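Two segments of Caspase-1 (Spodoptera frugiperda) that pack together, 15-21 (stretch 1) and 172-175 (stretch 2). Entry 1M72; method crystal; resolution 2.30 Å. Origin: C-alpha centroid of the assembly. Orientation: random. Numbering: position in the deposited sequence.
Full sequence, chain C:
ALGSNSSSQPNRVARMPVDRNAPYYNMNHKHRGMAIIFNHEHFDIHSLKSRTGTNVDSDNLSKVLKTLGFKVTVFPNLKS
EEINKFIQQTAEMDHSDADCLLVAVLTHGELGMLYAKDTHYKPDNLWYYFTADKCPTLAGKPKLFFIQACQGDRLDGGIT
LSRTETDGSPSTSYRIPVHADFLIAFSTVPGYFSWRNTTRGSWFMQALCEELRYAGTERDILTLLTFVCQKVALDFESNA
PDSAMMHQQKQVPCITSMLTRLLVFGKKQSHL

Stretch 1 (15-21) RMPVDRN
Stretch 2 (172-175) TSYR

One aromatic side chain organizes this contact. Tyr 174 lies in a strand that runs through Ser 173 to Arg 175 and continues beyond, with phi/psi of -146/157°, and its CA-to-CB bond points toward an irregular segment, Met 16 to Arg 20, that lies against one face and part of the edge of the ring. The register is set by two CA pairs: Met 16 CA to Ser 173 CA at 7.3 Å and Arg 20 CA to Tyr 174 CA at 6.5 Å. Together the stretches bury 296 Å², and Tyr 174 contributes 137 Å² of it. Its chi1 is 61° (p) and its chi2 89°.

The polar link across the contact runs to backbone. Tyr 174 OH donates a short hydrogen bond to Val 18 O, 2.6 Å away, with the carbonyl at the ring edge and near its plane; Tyr 174 OH is also hydrogen-bonded elsewhere in the structure. Val 18 is extended (-165/152°, chi1 p), its CB sideways to the strand, and its CG1 stays 3.9 Å from Tyr 174 OH.

One face of the ring is covered by Arg 20, whose backbone turns to -43/-52°. Arg 20 CA sits 3.6 Å from the Tyr 174 ring centroid, 24° off the normal, a CH-pi contact; Arg 20 N lies 3.2 Å from Tyr 174 CE2, and Arg 20 CB 3.3 Å from Tyr 174 CD2. The side chain runs t, t, t with chi4 at 115°, and Arg 20 NE gives a weak hydrogen bond to Asn 21 OD1 (3.4 Å).

Apolar packing comes from Met 16 (-79/115°; t, t, m), whose CB points toward the strand. Its CG is 3.6 Å from Tyr 174 CE2, while Met 16 SD stands obliquely 4.9 Å from the Tyr 174 ring centroid. The methyl then reaches backbone: Met 16 CE is 3.5 Å from Thr 172 O and 3.6 Å from Ser 173 CA. Thr 172 and Ser 173 direct their own CB atoms away.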

ATOM      1  N   ARG C  15      12.197 -14.580 -18.878  1.00 35.63           N
ATOM      2  CA  ARG C  15      11.174 -15.555 -19.235  1.00 38.37           C
ATOM      3  C   ARG C  15       9.771 -15.118 -18.812  1.00 37.83           C
ATOM      4  O   ARG C  15       9.572 -14.619 -17.716  1.00 41.28           O
ATOM      5  CB  ARG C  15      11.452 -16.913 -18.584  1.00 42.68           C
ATOM      6  CG  ARG C  15      10.432 -17.989 -18.984  1.00 52.50           C
ATOM      7  CD  ARG C  15      10.754 -19.336 -18.351  1.00 63.29           C
ATOM      8  NE  ARG C  15      12.183 -19.660 -18.449  1.00 70.28           N
ATOM      9  CZ  ARG C  15      12.736 -20.791 -18.013  1.00 72.90           C
ATOM     10  NH1 ARG C  15      11.983 -21.738 -17.445  1.00 73.06           N
ATOM     11  NH2 ARG C  15      14.054 -20.962 -18.125  1.00 75.94           N
ATOM     12  N   MET C  16       8.795 -15.343 -19.680  1.00 35.89           N
ATOM     13  CA  MET C  16       7.418 -15.013 -19.404  1.00 32.34           C
ATOM     14  C   MET C  16       6.844 -16.127 -18.490  1.00 30.54           C
ATOM     15  O   MET C  16       6.751 -17.281 -18.886  1.00 30.88           O
ATOM     16  CB  MET C  16       6.675 -14.939 -20.745  1.00 33.75           C
ATOM     17  CG  MET C  16       5.204 -14.621 -20.639  1.00 35.10           C
ATOM     18  SD  MET C  16       4.331 -14.672 -22.240  1.00 36.37           S
ATOM     19  CE  MET C  16       5.543 -13.787 -23.240  1.00 29.27           C
ATOM     20  N   PRO C  17       6.474 -15.793 -17.239  1.00 28.89           N
ATOM     21  CA  PRO C  17       5.922 -16.789 -16.301  1.00 27.68           C
ATOM     22  C   PRO C  17       4.423 -17.006 -16.407  1.00 28.54           C
ATOM     23  O   PRO C  17       3.899 -17.955 -15.851  1.00 29.05           O
ATOM     24  CB  PRO C  17       6.281 -16.219 -14.936  1.00 25.94           C
ATOM     25  CG  PRO C  17       6.067 -14.769 -15.159  1.00 28.61           C
ATOM     26  CD  PRO C  17       6.740 -14.522 -16.547  1.00 26.05           C
ATOM     27  N   VAL C  18       3.738 -16.124 -17.120  1.00 28.46           N
ATOM     28  CA  VAL C  18       2.298 -16.208 -17.235  1.00 29.16           C
ATOM     29  C   VAL C  18       1.899 -15.306 -18.407  1.00 29.58           C
ATOM     30  O   VAL C  18       2.609 -14.336 -18.717  1.00 29.20           O
ATOM     31  CB  VAL C  18       1.690 -15.761 -15.883  1.00 32.12           C
ATOM     32  CG1 VAL C  18       1.930 -14.270 -15.652  1.00 29.37           C
ATOM     33  CG2 VAL C  18       0.249 -16.149 -15.804  1.00 35.26           C
ATOM     34  N   ASP C  19       0.795 -15.604 -19.086  1.00 30.24           N
ATOM     35  CA  ASP C  19       0.447 -14.781 -20.236  1.00 32.91           C
ATOM     36  C   ASP C  19       0.125 -13.337 -19.898  1.00 32.81           C
ATOM     37  O   ASP C  19      -0.312 -12.989 -18.788  1.00 31.30           O
ATOM     38  CB  ASP C  19      -0.672 -15.396 -21.060  1.00 40.99           C
ATOM     39  CG  ASP C  19      -1.905 -15.601 -20.272  1.00 47.06           C
ATOM     40  OD1 ASP C  19      -1.853 -16.419 -19.316  1.00 55.67           O
ATOM     41  OD2 ASP C  19      -2.930 -14.945 -20.599  1.00 54.00           O
ATOM     42  N   ARG C  20       0.328 -12.494 -20.887  1.00 29.53           N
ATOM     43  CA  ARG C  20       0.176 -11.088 -20.685  1.00 30.24           C
ATOM     44  C   ARG C  20      -1.018 -10.586 -19.889  1.00 30.93           C
ATOM     45  O   ARG C  20      -0.848  -9.803 -18.931  1.00 30.17           O
ATOM     46  CB  ARG C  20       0.234 -10.392 -22.032  1.00 31.67           C
ATOM     47  CG  ARG C  20       0.249  -8.888 -21.932  1.00 29.94           C
ATOM     48  CD  ARG C  20      -0.140  -8.281 -23.248  1.00 31.37           C
ATOM     49  NE  ARG C  20      -0.741  -6.979 -23.039  1.00 35.48           N
ATOM     50  CZ  ARG C  20      -0.192  -5.861 -23.461  1.00 39.37           C
ATOM     51  NH1 ARG C  20       0.964  -5.929 -24.120  1.00 45.06           N
ATOM     52  NH2 ARG C  20      -0.773  -4.688 -23.212  1.00 39.27           N
ATOM     53  N   ASN C  21      -2.219 -11.019 -20.272  1.00 29.68           N
ATOM     54  CA  ASN C  21      -3.446 -10.547 -19.624  1.00 27.95           C
ATOM     55  C   ASN C  21      -4.077 -11.440 -18.574  1.00 26.87           C
ATOM     56  O   ASN C  21      -5.254 -11.295 -18.277  1.00 27.48           O
ATOM     57  CB  ASN C  21      -4.492 -10.245 -20.684  1.00 28.34           C
ATOM     58  CG  ASN C  21      -3.963  -9.330 -21.753  1.00 34.00           C
ATOM     59  OD1 ASN C  21      -3.481  -8.239 -21.457  1.00 36.12           O
ATOM     60  ND2 ASN C  21      -4.028  -9.771 -23.008  1.00 32.34           N
ATOM     61  N   THR C 172       3.362 -13.171 -27.464  1.00 52.54           N
ATOM     62  CA  THR C 172       4.729 -13.514 -27.878  1.00 52.44           C
ATOM     63  C   THR C 172       5.768 -12.971 -26.878  1.00 50.33           C
ATOM     64  O   THR C 172       6.758 -13.654 -26.509  1.00 47.92           O
ATOM     65  CB  THR C 172       5.061 -12.929 -29.275  1.00 55.17           C
ATOM     66  OG1 THR C 172       4.116 -11.890 -29.589  1.00 56.28           O
ATOM     67  CG2 THR C 172       5.061 -14.035 -30.357  1.00 56.75           C
ATOM     68  N   SER C 173       5.541 -11.728 -26.459  1.00 44.23           N
ATOM     69  CA  SER C 173       6.424 -11.081 -25.512  1.00 38.45           C
ATOM     70  C   SER C 173       5.742  -9.789 -25.118  1.00 34.97           C
ATOM     71  O   SER C 173       5.041  -9.173 -25.930  1.00 31.33           O
ATOM     72  CB  SER C 173       7.790 -10.794 -26.156  1.00 37.77           C
ATOM     73  OG  SER C 173       7.756  -9.611 -26.943  1.00 37.53           O
ATOM     74  N   TYR C 174       5.898  -9.407 -23.858  1.00 30.96           N
ATOM     75  CA  TYR C 174       5.315  -8.152 -23.396  1.00 30.34           C
ATOM     76  C   TYR C 174       6.262  -7.567 -22.344  1.00 28.46           C
ATOM     77  O   TYR C 174       7.076  -8.289 -21.742  1.00 26.95           O
ATOM     78  CB  TYR C 174       3.861  -8.353 -22.858  1.00 28.45           C
ATOM     79  CG  TYR C 174       3.737  -9.276 -21.672  1.00 30.71           C
ATOM     80  CD1 TYR C 174       3.842  -8.786 -20.362  1.00 28.13           C
ATOM     81  CD2 TYR C 174       3.523 -10.645 -21.853  1.00 29.52           C
ATOM     82  CE1 TYR C 174       3.735  -9.659 -19.253  1.00 32.35           C
ATOM     83  CE2 TYR C 174       3.407 -11.520 -20.771  1.00 28.22           C
ATOM     84  CZ  TYR C 174       3.509 -11.030 -19.468  1.00 31.75           C
ATOM     85  OH  TYR C 174       3.353 -11.899 -18.394  1.00 31.86           O
ATOM     86  N   ARG C 175       6.178  -6.254 -22.159  1.00 28.19           N
ATOM     87  CA  ARG C 175       7.046  -5.549 -21.216  1.00 25.98           C
ATOM     88  C   ARG C 175       6.345  -5.067 -19.988  1.00 23.05           C
ATOM     89  O   ARG C 175       5.214  -4.588 -20.069  1.00 21.46           O
ATOM     90  CB  ARG C 175       7.727  -4.361 -21.897  1.00 26.05           C
ATOM     91  CG  ARG C 175       8.875  -4.817 -22.727  1.00 33.81           C
ATOM     92  CD  ARG C 175       9.315  -3.763 -23.700  1.00 35.58           C
ATOM     93  NE  ARG C 175       9.532  -2.484 -23.040  1.00 40.92           N
ATOM     94  CZ  ARG C 175      10.572  -2.169 -22.281  1.00 38.85           C
ATOM     95  NH1 ARG C 175      11.545  -3.043 -22.054  1.00 37.12           N
ATOM     96  NH2 ARG C 175      10.628  -0.947 -21.760  1.00 42.94           N
TER